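Local coordinates for protein lactaldehyde dehydrogenase (Escherichia coli, PDB 2IMP) that catalyses the irreversible NAD-dependent oxidation of L-lactaldehyde to L-lactate, and also oxidises glycolaldehyde, as a homotetramer of the aldehyde dehydrogenase family, at residues L430-E434 with F448-R453; Y114-W118 with D461-L466; L334-E338 with G362-P366; V278-Q283 with A324-I329. All coordinates share one frame; numbering follows the deposited sequence.

Contact 1 of 4, residues L430-E434 with F448-R453; sequences LKFGE and FHAGWR. With LAC (lactic acid), chain E.
His-449 and Glu-434 form a His-carboxylate hydrogen bond at the lactate pocket of this aldehyde dehydrogenase fold, where the loop after helix 420-429 runs past 448-453. Along the histidine, CB lies 3.9 Å from Glu-434 OE2, and CG stands anti to the backbone N (chi1 -163°), which sends the ring toward the ligand. ND1 donates to Glu-434 OE2 at 2.9 Å with a nearly straight N-H (171°). The oxygen lies in the imidazole plane, yet is met 48° above the carboxylate plane. CE1 comes 3.5 Å from Glu-434 OE1, an oxygen that is hydrogen-bonded to Thr-412 OG1. CD2 is 3.2 Å from lactate O, and at the tip NE2 is 2.7 Å from the same oxygen, which sits oblique to the ring. The in-plane ND1 bond makes Glu-434 a second-shell residue that helps set the ring's rotation.

At the far side of the contact the backbone of 431-433 lies over one face of Trp-452, whose NE1 bonds to Thr-472 of the second subunit. Gly-433 CA makes a C-H...O contact of 3.2 Å with Ala-450 O. Arg-453, whose NH2 also bonds to Tyr-409 O, places NH1 and NH2 end-on, each 3.0 Å from Lys-431 O.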
# COMPACT_ATOMS: atom_id res chain seq x y z
N LEU A 430 -6.32 -25.42 1.20
CA LEU A 430 -7.65 -25.05 0.72
C LEU A 430 -7.66 -23.97 -0.39
O LEU A 430 -7.17 -22.85 -0.19
CB LEU A 430 -8.52 -24.61 1.90
CG LEU A 430 -8.97 -25.76 2.81
CD1 LEU A 430 -9.64 -25.25 4.07
CD2 LEU A 430 -9.92 -26.66 2.04
N LYS A 431 -8.22 -24.30 -1.54
CA LYS A 431 -8.28 -23.37 -2.66
C LYS A 431 -9.62 -22.58 -2.74
O LYS A 431 -10.45 -22.81 -3.62
CB LYS A 431 -8.02 -24.12 -3.96
CG LYS A 431 -6.64 -24.78 -3.98
CD LYS A 431 -6.46 -25.72 -5.16
CE LYS A 431 -5.12 -26.45 -5.06
NZ LYS A 431 -4.91 -27.48 -6.12
N PHE A 432 -9.80 -21.67 -1.79
CA PHE A 432 -11.00 -20.84 -1.69
C PHE A 432 -10.71 -19.36 -1.40
O PHE A 432 -9.67 -19.02 -0.83
CB PHE A 432 -11.92 -21.41 -0.60
CG PHE A 432 -12.48 -22.77 -0.92
CD1 PHE A 432 -11.66 -23.90 -0.88
CD2 PHE A 432 -13.80 -22.92 -1.32
CE1 PHE A 432 -12.16 -25.15 -1.22
CE2 PHE A 432 -14.31 -24.17 -1.66
CZ PHE A 432 -13.49 -25.28 -1.63
N GLY A 433 -11.64 -18.49 -1.78
CA GLY A 433 -11.46 -17.06 -1.54
C GLY A 433 -11.57 -16.74 -0.07
O GLY A 433 -11.14 -15.67 0.38
N GLU A 434 -12.16 -17.66 0.69
CA GLU A 434 -12.33 -17.49 2.12
C GLU A 434 -12.23 -18.80 2.93
O GLU A 434 -12.72 -19.85 2.51
CB GLU A 434 -13.69 -16.86 2.44
CG GLU A 434 -13.96 -15.52 1.77
CD GLU A 434 -15.36 -15.01 2.05
OE1 GLU A 434 -16.29 -15.85 2.18
OE2 GLU A 434 -15.54 -13.78 2.14
N PHE A 448 -12.65 -9.26 1.94
CA PHE A 448 -12.77 -9.30 0.49
C PHE A 448 -13.47 -10.59 0.03
O PHE A 448 -12.87 -11.66 -0.02
CB PHE A 448 -11.40 -9.15 -0.19
CG PHE A 448 -11.47 -8.93 -1.70
CD1 PHE A 448 -12.43 -8.07 -2.25
CD2 PHE A 448 -10.55 -9.53 -2.56
CE1 PHE A 448 -12.48 -7.82 -3.63
CE2 PHE A 448 -10.59 -9.29 -3.94
CZ PHE A 448 -11.56 -8.43 -4.48
N HIS A 449 -14.77 -10.45 -0.24
CA HIS A 449 -15.59 -11.56 -0.70
C HIS A 449 -15.38 -11.78 -2.21
O HIS A 449 -16.01 -11.11 -3.04
CB HIS A 449 -17.06 -11.25 -0.43
CG HIS A 449 -17.96 -12.45 -0.48
ND1 HIS A 449 -17.82 -13.52 0.38
CD2 HIS A 449 -19.05 -12.71 -1.23
CE1 HIS A 449 -18.79 -14.38 0.16
NE2 HIS A 449 -19.55 -13.92 -0.81
N ALA A 450 -14.47 -12.69 -2.54
CA ALA A 450 -14.14 -13.00 -3.92
C ALA A 450 -13.97 -14.51 -4.14
O ALA A 450 -13.15 -15.15 -3.49
CB ALA A 450 -12.87 -12.26 -4.32
N GLY A 451 -14.74 -15.07 -5.06
CA GLY A 451 -14.67 -16.50 -5.29
C GLY A 451 -13.70 -16.98 -6.34
O GLY A 451 -13.47 -16.32 -7.35
N TRP A 452 -13.11 -18.13 -6.07
CA TRP A 452 -12.20 -18.78 -7.00
C TRP A 452 -12.99 -19.61 -8.04
O TRP A 452 -14.18 -19.85 -7.85
CB TRP A 452 -11.26 -19.71 -6.24
CG TRP A 452 -10.22 -19.02 -5.41
CD1 TRP A 452 -10.32 -17.81 -4.79
CD2 TRP A 452 -8.93 -19.54 -5.07
NE1 TRP A 452 -9.17 -17.54 -4.09
CE2 TRP A 452 -8.30 -18.58 -4.25
CE3 TRP A 452 -8.24 -20.71 -5.40
CZ2 TRP A 452 -7.01 -18.77 -3.73
CZ3 TRP A 452 -6.95 -20.90 -4.88
CH2 TRP A 452 -6.36 -19.93 -4.06
N ARG A 453 -12.31 -20.04 -9.10
CA ARG A 453 -12.96 -20.85 -10.12
C ARG A 453 -14.32 -20.26 -10.59
O ARG A 453 -14.40 -19.08 -10.91
CB ARG A 453 -13.12 -22.29 -9.61
CG ARG A 453 -11.77 -22.95 -9.28
CD ARG A 453 -11.90 -24.42 -8.84
NE ARG A 453 -12.45 -24.58 -7.50
CZ ARG A 453 -11.79 -24.30 -6.38
NH1 ARG A 453 -10.55 -23.84 -6.43
NH2 ARG A 453 -12.37 -24.48 -5.20
C LAC E . -23.08 -13.36 0.30
CA LAC E . -24.32 -13.62 -0.50
CB LAC E . -25.45 -12.70 0.00
O LAC E . -22.06 -12.95 -0.26
OHN LAC E . -24.09 -13.31 -1.88
OXT LAC E . -23.07 -13.64 1.61
O HOH W 1 -11.02 -13.30 -1.19
O HOH W 2 -14.28 -11.73 3.00

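Contact 2 of 4, residues Y114-W118 with D461-L466; sequences YMAEW and DGKHGL
Trp-118 lies against Lys-463 and Leu-466 where the end region of helix 98-116 meets the short helix 462-467, joining distant parts of the aldehyde dehydrogenase fold. No hydrogen bond crosses between the two segments, and van der Waals contact carries the join.

Apolar packing centres on the indole and the leucine. Leu-466 has CG anti to the backbone N (chi1 -179°), and both of its methyls reach the base of the tryptophan, with CD2 3.7 Å from Trp-118 CB. Leu-466 CB itself stands over one face of the indole. Met-115, bent at chi2 (-66°), also reaches the leucine, with SD 4.3 Å from Leu-466 CD1. At the far corner of the indole Lys-463 CB is 3.7 Å from Trp-118 CZ2. The lysine chain crosses the indole at about a right angle before leading away to salt bridges with Glu-123 of the third subunit and Glu-125 of the second.

A second class of contact sets side chains against backbone. Met-115 CE sits 3.7 Å from Gly-462 N, and Trp-118 CZ2 lies 3.6 Å from Lys-463 CA.

Charged groups tie this packing to the substrate site: Asp-461 pairs with lactate-binding Arg-161 by a salt bridge and bonds to Tyr-111.

The positive phi of Gly-462 (56°) suits a glycine, and it is the CA of this residue that the tyrosine meets. The Tyr-114 ring turns its edge toward Gly-462 N, and Tyr-114 OH touches Gly-462 CA at 3.3 Å.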
# COMPACT_ATOMS: atom_id res chain seq x y z
N TYR A 114 -19.66 2.64 6.11
CA TYR A 114 -18.29 2.14 6.01
C TYR A 114 -17.67 2.51 4.65
O TYR A 114 -16.56 3.04 4.59
CB TYR A 114 -18.26 0.62 6.21
CG TYR A 114 -16.96 -0.03 5.75
CD1 TYR A 114 -15.79 0.07 6.51
CD2 TYR A 114 -16.90 -0.67 4.52
CE1 TYR A 114 -14.58 -0.46 6.04
CE2 TYR A 114 -15.70 -1.20 4.04
CZ TYR A 114 -14.55 -1.08 4.80
OH TYR A 114 -13.38 -1.57 4.28
N MET A 115 -18.39 2.22 3.57
CA MET A 115 -17.91 2.56 2.23
C MET A 115 -17.70 4.07 2.02
O MET A 115 -16.72 4.49 1.40
CB MET A 115 -18.87 2.01 1.17
CG MET A 115 -18.71 0.52 0.91
SD MET A 115 -17.10 0.12 0.17
CE MET A 115 -17.00 -1.62 0.46
N ALA A 116 -18.61 4.88 2.55
CA ALA A 116 -18.49 6.33 2.42
C ALA A 116 -17.16 6.85 3.02
O ALA A 116 -16.64 7.88 2.61
CB ALA A 116 -19.68 7.03 3.10
N GLU A 117 -16.64 6.10 3.99
CA GLU A 117 -15.40 6.46 4.66
C GLU A 117 -14.15 6.34 3.75
O GLU A 117 -13.07 6.81 4.12
CB GLU A 117 -15.21 5.58 5.91
CG GLU A 117 -16.39 5.64 6.86
CD GLU A 117 -16.24 4.72 8.05
OE1 GLU A 117 -15.57 3.67 7.93
OE2 GLU A 117 -16.82 5.03 9.11
N TRP A 118 -14.31 5.72 2.59
CA TRP A 118 -13.20 5.59 1.65
C TRP A 118 -12.91 6.89 0.87
O TRP A 118 -11.85 7.02 0.25
CB TRP A 118 -13.46 4.46 0.64
CG TRP A 118 -13.15 3.08 1.17
CD1 TRP A 118 -14.03 2.05 1.34
CD2 TRP A 118 -11.87 2.61 1.64
NE1 TRP A 118 -13.38 0.96 1.89
CE2 TRP A 118 -12.06 1.28 2.08
CE3 TRP A 118 -10.60 3.18 1.72
CZ2 TRP A 118 -11.01 0.51 2.61
CZ3 TRP A 118 -9.55 2.41 2.25
CH2 TRP A 118 -9.77 1.09 2.68
N ASP A 461 -16.57 -5.87 -1.19
CA ASP A 461 -16.22 -5.48 0.17
C ASP A 461 -14.77 -4.98 0.37
O ASP A 461 -13.88 -5.26 -0.44
CB ASP A 461 -16.47 -6.64 1.15
CG ASP A 461 -17.84 -7.29 0.98
OD1 ASP A 461 -18.76 -6.67 0.42
OD2 ASP A 461 -18.00 -8.44 1.44
N GLY A 462 -14.58 -4.24 1.45
CA GLY A 462 -13.26 -3.72 1.79
C GLY A 462 -12.60 -2.88 0.73
O GLY A 462 -13.23 -2.44 -0.22
N LYS A 463 -11.30 -2.66 0.90
CA LYS A 463 -10.52 -1.87 -0.03
C LYS A 463 -10.52 -2.44 -1.48
O LYS A 463 -10.68 -1.70 -2.45
CB LYS A 463 -9.08 -1.78 0.47
CG LYS A 463 -8.17 -0.90 -0.37
CD LYS A 463 -6.74 -0.95 0.17
CE LYS A 463 -6.17 -2.37 0.08
NZ LYS A 463 -4.83 -2.48 0.73
N HIS A 464 -10.36 -3.75 -1.59
CA HIS A 464 -10.34 -4.39 -2.89
C HIS A 464 -11.69 -4.34 -3.60
O HIS A 464 -11.75 -4.24 -4.82
CB HIS A 464 -9.84 -5.82 -2.74
CG HIS A 464 -8.48 -5.91 -2.12
ND1 HIS A 464 -7.36 -5.40 -2.73
CD2 HIS A 464 -8.08 -6.39 -0.92
CE1 HIS A 464 -6.32 -5.55 -1.92
NE2 HIS A 464 -6.73 -6.15 -0.82
N GLY A 465 -12.77 -4.39 -2.82
CA GLY A 465 -14.10 -4.30 -3.41
C GLY A 465 -14.28 -2.89 -3.94
O GLY A 465 -14.85 -2.68 -5.01
N LEU A 466 -13.78 -1.91 -3.19
CA LEU A 466 -13.88 -0.52 -3.63
C LEU A 466 -13.10 -0.28 -4.93
O LEU A 466 -13.56 0.44 -5.82
CB LEU A 466 -13.34 0.43 -2.56
CG LEU A 466 -13.45 1.90 -3.00
CD1 LEU A 466 -14.81 2.44 -2.56
CD2 LEU A 466 -12.33 2.74 -2.40

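Contact 3 of 4, residues L334-E338 with G362-P366; sequences LERVE and GYYYP. With NAI (1,4-dihydronicotinamide adenine dinucleotide), chain D.
O2D of the NADH nicotinamide ribose is approached by two nitrogens of Arg-336, NH2 at 2.9 Å and NH1 at 3.0 Å, and lies over one face of the guanidinium. Arg-336 NH2 is closer still to the neighbouring ribose oxygen, NAI O3D, at 2.7 Å. The arginine belongs to helix 331-346, and two residues close to it in that helix, Leu-334 and Val-337, point instead toward the loop 362-366. No hydrogen bond crosses between helix and loop; the segments meet through van der Waals and CH-pi contacts.

Leu-334 spans three loop residues, Tyr-363 to Tyr-365. Its CG is anti to the backbone N (chi1 180°), and the two methyls then divide between neighbours. CD2 meets Tyr-363 CB at 3.9 Å and lies near the plane of that ring, at its edge. CD1 touches Tyr-364 O at 3.6 Å, and also packs against Tyr-365 CB.

Val-337 makes the CH-pi contact: its CG1 lies 3.8 Å from the centroid of the Tyr-365 ring and 13° off the normal, which places the methyl over the middle of the face. Pro-366 CD covers the opposite face, nearer the rim, so the phenol ring is sandwiched between a helix methyl and the following proline. Glu-338 is marginal, its CG 4.3 Å from Tyr-365 CE1.

The helix thus has one side packed on a tyrosine-rich loop and another forming part of the NAD-binding site of this aldehyde dehydrogenase.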
# COMPACT_ATOMS: atom_id res chain seq x y z
N LEU A 334 -38.06 -25.29 -4.71
CA LEU A 334 -38.54 -26.43 -3.94
C LEU A 334 -38.42 -27.74 -4.73
O LEU A 334 -37.90 -28.74 -4.22
CB LEU A 334 -40.00 -26.21 -3.53
CG LEU A 334 -40.66 -27.32 -2.71
CD1 LEU A 334 -39.87 -27.57 -1.43
CD2 LEU A 334 -42.08 -26.92 -2.37
N GLU A 335 -38.88 -27.72 -5.98
CA GLU A 335 -38.80 -28.89 -6.83
C GLU A 335 -37.37 -29.41 -7.01
O GLU A 335 -37.11 -30.61 -6.90
CB GLU A 335 -39.40 -28.59 -8.20
CG GLU A 335 -40.92 -28.52 -8.22
CD GLU A 335 -41.47 -28.25 -9.61
OE1 GLU A 335 -41.05 -28.96 -10.55
OE2 GLU A 335 -42.31 -27.34 -9.75
N ARG A 336 -36.44 -28.50 -7.30
CA ARG A 336 -35.06 -28.91 -7.47
C ARG A 336 -34.46 -29.56 -6.20
O ARG A 336 -33.65 -30.48 -6.30
CB ARG A 336 -34.20 -27.72 -7.91
CG ARG A 336 -34.45 -27.28 -9.35
CD ARG A 336 -33.33 -26.40 -9.89
NE ARG A 336 -33.25 -25.12 -9.19
CZ ARG A 336 -34.12 -24.12 -9.33
NH1 ARG A 336 -35.16 -24.25 -10.15
NH2 ARG A 336 -33.97 -23.01 -8.63
N VAL A 337 -34.88 -29.08 -5.04
CA VAL A 337 -34.40 -29.67 -3.79
C VAL A 337 -34.88 -31.13 -3.66
O VAL A 337 -34.09 -32.02 -3.35
CB VAL A 337 -34.89 -28.88 -2.56
CG1 VAL A 337 -34.29 -29.48 -1.29
CG2 VAL A 337 -34.50 -27.42 -2.70
N GLU A 338 -36.17 -31.34 -3.89
CA GLU A 338 -36.75 -32.68 -3.84
C GLU A 338 -35.98 -33.66 -4.74
O GLU A 338 -35.52 -34.71 -4.30
CB GLU A 338 -38.20 -32.65 -4.31
CG GLU A 338 -39.11 -31.66 -3.62
CD GLU A 338 -40.53 -31.72 -4.16
OE1 GLU A 338 -41.15 -32.80 -4.06
OE2 GLU A 338 -41.02 -30.70 -4.68
N GLY A 362 -47.34 -22.26 0.10
CA GLY A 362 -45.96 -21.85 0.24
C GLY A 362 -45.01 -22.94 -0.22
O GLY A 362 -45.44 -23.99 -0.70
N TYR A 363 -43.71 -22.70 -0.08
CA TYR A 363 -42.71 -23.68 -0.50
C TYR A 363 -41.77 -24.13 0.63
O TYR A 363 -40.63 -23.67 0.73
CB TYR A 363 -41.88 -23.11 -1.65
CG TYR A 363 -42.71 -22.30 -2.62
CD1 TYR A 363 -42.78 -20.91 -2.51
CD2 TYR A 363 -43.49 -22.93 -3.59
CE1 TYR A 363 -43.61 -20.17 -3.34
CE2 TYR A 363 -44.33 -22.20 -4.42
CZ TYR A 363 -44.38 -20.82 -4.29
OH TYR A 363 -45.23 -20.09 -5.09
N TYR A 364 -42.26 -25.03 1.47
CA TYR A 364 -41.46 -25.51 2.58
C TYR A 364 -40.78 -26.87 2.41
O TYR A 364 -41.36 -27.81 1.87
CB TYR A 364 -42.31 -25.56 3.86
CG TYR A 364 -42.91 -24.24 4.24
CD1 TYR A 364 -44.12 -23.82 3.68
CD2 TYR A 364 -42.27 -23.39 5.14
CE1 TYR A 364 -44.67 -22.59 4.02
CE2 TYR A 364 -42.81 -22.16 5.48
CZ TYR A 364 -44.01 -21.76 4.92
OH TYR A 364 -44.54 -20.54 5.26
N TYR A 365 -39.53 -26.94 2.85
CA TYR A 365 -38.77 -28.18 2.83
C TYR A 365 -38.10 -28.39 4.20
O TYR A 365 -37.37 -27.53 4.68
CB TYR A 365 -37.71 -28.16 1.73
CG TYR A 365 -37.21 -29.56 1.41
CD1 TYR A 365 -37.96 -30.41 0.61
CD2 TYR A 365 -36.03 -30.05 1.98
CE1 TYR A 365 -37.55 -31.73 0.38
CE2 TYR A 365 -35.61 -31.36 1.75
CZ TYR A 365 -36.38 -32.19 0.95
OH TYR A 365 -36.01 -33.50 0.76
N PRO A 366 -38.35 -29.54 4.83
CA PRO A 366 -37.77 -29.85 6.14
C PRO A 366 -36.24 -29.97 6.21
O PRO A 366 -35.59 -30.43 5.27
CB PRO A 366 -38.46 -31.15 6.52
CG PRO A 366 -38.56 -31.84 5.19
CD PRO A 366 -39.05 -30.72 4.29
PA NAI D . -30.29 -15.85 -10.85
O1A NAI D . -29.04 -15.80 -11.64
O2A NAI D . -31.34 -16.79 -11.45
O5B NAI D . -30.87 -14.37 -10.71
C5B NAI D . -30.13 -13.28 -10.19
C4B NAI D . -30.29 -12.02 -11.06
O4B NAI D . -29.79 -12.23 -12.38
C3B NAI D . -31.75 -11.56 -11.24
O3B NAI D . -31.84 -10.14 -11.11
C2B NAI D . -32.10 -12.08 -12.62
O2B NAI D . -33.17 -11.45 -13.26
C1B NAI D . -30.79 -11.93 -13.35
N9A NAI D . -30.65 -12.83 -14.54
C8A NAI D . -31.04 -14.16 -14.72
N7A NAI D . -30.70 -14.55 -15.98
C5A NAI D . -30.10 -13.51 -16.61
C6A NAI D . -29.55 -13.35 -17.89
N6A NAI D . -29.57 -14.34 -18.78
N1A NAI D . -28.99 -12.11 -18.25
C2A NAI D . -28.96 -11.05 -17.33
N3A NAI D . -29.51 -11.22 -16.05
C4A NAI D . -30.06 -12.43 -15.70
O3 NAI D . -29.84 -16.33 -9.38
PN NAI D . -30.73 -16.34 -8.04
O1N NAI D . -31.37 -15.04 -7.81
O2N NAI D . -29.84 -16.87 -6.94
O5D NAI D . -31.80 -17.50 -8.41
C5D NAI D . -33.14 -17.28 -8.78
C4D NAI D . -33.74 -18.63 -9.09
O4D NAI D . -35.01 -18.44 -9.71
C3D NAI D . -33.06 -19.71 -9.95
O3D NAI D . -32.58 -20.76 -9.13
C2D NAI D . -34.11 -20.18 -10.93
O2D NAI D . -34.10 -21.58 -11.13
C1D NAI D . -35.39 -19.66 -10.32
N1N NAI D . -36.45 -19.50 -11.37
C2N NAI D . -36.47 -18.30 -12.08
C3N NAI D . -37.46 -18.09 -13.08
C7N NAI D . -37.51 -16.80 -13.87
O7N NAI D . -38.50 -16.64 -14.83
N7N NAI D . -36.65 -15.80 -13.68
C4N NAI D . -38.42 -19.14 -13.32
C5N NAI D . -38.38 -20.35 -12.58
C6N NAI D . -37.38 -20.52 -11.60

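Contact 4 of 4, residues V278-Q283 with A324-I329; sequences VINSGQ and AMGPLI
Val-278 runs beside Ala-324, their CA atoms 6.1 Å apart, where the loop leading to the active-site Cys-285 of the aldehyde dehydrogenase fold passes the loop before helix 331-346. The methyl contact between these two residues is modelled too tightly to support a detailed claim. Ile-279 then centres an inverse gamma turn that redirects the chain.

At Ser-281 the backbones come closest, CA 4.1 Å from Met-325 CA. This serine is poorly ordered, which limits confidence in everything its hydroxyl does. As modelled, OG is anti to the backbone N (chi1 177°) and donates to Gly-326 O at 2.7 Å. The bond is bent at the acceptor: the C=O...donor angle is 120°, and OG stands well above the carbonyl plane. The short approach of Met-325 CG to the same hydroxyl is doubtful. Met-325 curls at chi3, which carries CE to 3.8 Å from Ser-281 C.

Gly-282 follows with positive phi, a conformation glycine tolerates readily. Gln-283 then stretches out beyond CG and brings NE2 against the backbone of Leu-328. Ile-329, at the far end, has its side chain about 5 Å from the bound NADH. The orientation of the glutamine amide is uncertain, since NE2 lies 3.3 Å from another donor, Ile-329 N. As modelled, a water bridges the two loops, accepting from Gln-283 NE2 at 2.6 Å, a short distance, and donating to Pro-327 O at 2.8 Å.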
# COMPACT_ATOMS: atom_id res chain seq x y z
N VAL A 278 -28.77 -21.86 9.11
CA VAL A 278 -30.05 -21.37 9.57
C VAL A 278 -30.25 -19.85 9.33
O VAL A 278 -31.37 -19.36 9.33
CB VAL A 278 -30.24 -21.64 11.08
CG1 VAL A 278 -29.33 -20.74 11.90
CG2 VAL A 278 -31.68 -21.44 11.47
N ILE A 279 -29.14 -19.14 9.12
CA ILE A 279 -29.20 -17.71 8.88
C ILE A 279 -29.76 -17.32 7.49
O ILE A 279 -29.08 -16.66 6.70
CB ILE A 279 -27.82 -17.03 9.08
CG1 ILE A 279 -26.79 -17.64 8.13
CG2 ILE A 279 -27.38 -17.17 10.53
CD1 ILE A 279 -25.42 -16.98 8.21
N ASN A 280 -30.99 -17.76 7.24
CA ASN A 280 -31.75 -17.53 6.00
C ASN A 280 -32.39 -18.83 5.45
O ASN A 280 -32.19 -19.18 4.29
CB ASN A 280 -30.86 -16.91 4.91
CG ASN A 280 -31.67 -16.22 3.82
OD1 ASN A 280 -31.48 -15.02 3.56
ND2 ASN A 280 -32.55 -16.96 3.17
N SER A 281 -33.14 -19.51 6.31
CA SER A 281 -33.79 -20.76 5.92
C SER A 281 -32.90 -21.70 5.09
O SER A 281 -33.37 -22.40 4.19
CB SER A 281 -35.08 -20.45 5.14
OG SER A 281 -35.71 -21.64 4.69
N GLY A 282 -31.60 -21.70 5.40
CA GLY A 282 -30.68 -22.54 4.66
C GLY A 282 -30.72 -22.15 3.20
O GLY A 282 -30.99 -22.98 2.34
N GLN A 283 -30.48 -20.87 2.93
CA GLN A 283 -30.50 -20.35 1.56
C GLN A 283 -29.30 -19.45 1.21
O GLN A 283 -29.22 -18.91 0.10
CB GLN A 283 -31.80 -19.57 1.34
CG GLN A 283 -33.06 -20.38 1.59
CD GLN A 283 -34.32 -19.53 1.51
OE1 GLN A 283 -34.51 -18.61 2.31
NE2 GLN A 283 -35.19 -19.85 0.56
N ALA A 324 -36.62 -20.94 13.14
CA ALA A 324 -35.29 -20.77 12.58
C ALA A 324 -35.25 -20.84 11.04
O ALA A 324 -34.22 -20.57 10.42
CB ALA A 324 -34.36 -21.82 13.17
N MET A 325 -36.38 -21.20 10.44
CA MET A 325 -36.43 -21.33 8.99
C MET A 325 -37.76 -20.91 8.33
O MET A 325 -38.84 -21.18 8.83
CB MET A 325 -36.13 -22.78 8.62
CG MET A 325 -36.23 -23.10 7.15
SD MET A 325 -35.71 -24.78 6.86
CE MET A 325 -33.96 -24.63 7.32
N GLY A 326 -37.63 -20.23 7.19
CA GLY A 326 -38.80 -19.79 6.45
C GLY A 326 -38.97 -20.66 5.22
O GLY A 326 -38.33 -21.71 5.11
N PRO A 327 -39.81 -20.26 4.27
CA PRO A 327 -40.01 -21.07 3.06
C PRO A 327 -38.93 -20.78 1.99
O PRO A 327 -38.21 -19.79 2.08
CB PRO A 327 -41.38 -20.62 2.59
CG PRO A 327 -41.33 -19.15 2.88
CD PRO A 327 -40.73 -19.11 4.28
N LEU A 328 -38.82 -21.66 1.01
CA LEU A 328 -37.89 -21.44 -0.09
C LEU A 328 -38.44 -20.31 -1.00
O LEU A 328 -39.65 -20.05 -0.99
CB LEU A 328 -37.70 -22.73 -0.89
CG LEU A 328 -37.09 -23.91 -0.15
CD1 LEU A 328 -36.81 -25.04 -1.13
CD2 LEU A 328 -35.79 -23.47 0.52
N ILE A 329 -37.57 -19.66 -1.76
CA ILE A 329 -37.99 -18.55 -2.61
C ILE A 329 -39.18 -18.81 -3.56
O ILE A 329 -40.13 -18.02 -3.61
CB ILE A 329 -36.79 -17.98 -3.42
CG1 ILE A 329 -37.17 -16.63 -4.03
CG2 ILE A 329 -36.39 -18.95 -4.51
CD1 ILE A 329 -37.56 -15.58 -3.01
O HOH W 3 -36.90 -17.85 0.47

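Overall arrangement
The four contacts form two touching pairs. Contacts 3 and 4, centres 11 Å apart, join through a probable hydrogen bond between Tyr-363 O and Leu-328 N and through Leu-328 packing on Leu-334, just before and within helix 331-346. Contacts 1 and 2, centres 18 Å apart, meet where the Phe-448 ring packs on His-464, and both touch the second subunit. Contact 2, whose segments are sequence-distant, closes a chain loop containing the others in the order 4, 3, 1. Contacts 2 and 3 lie about 37 Å apart between centres, on opposite sides of the chain's centre. Arg-336 and Ile-329 put one pair near NADH, His-449 and Asp-461 the other near lactate, the two ligands of the ternary complex.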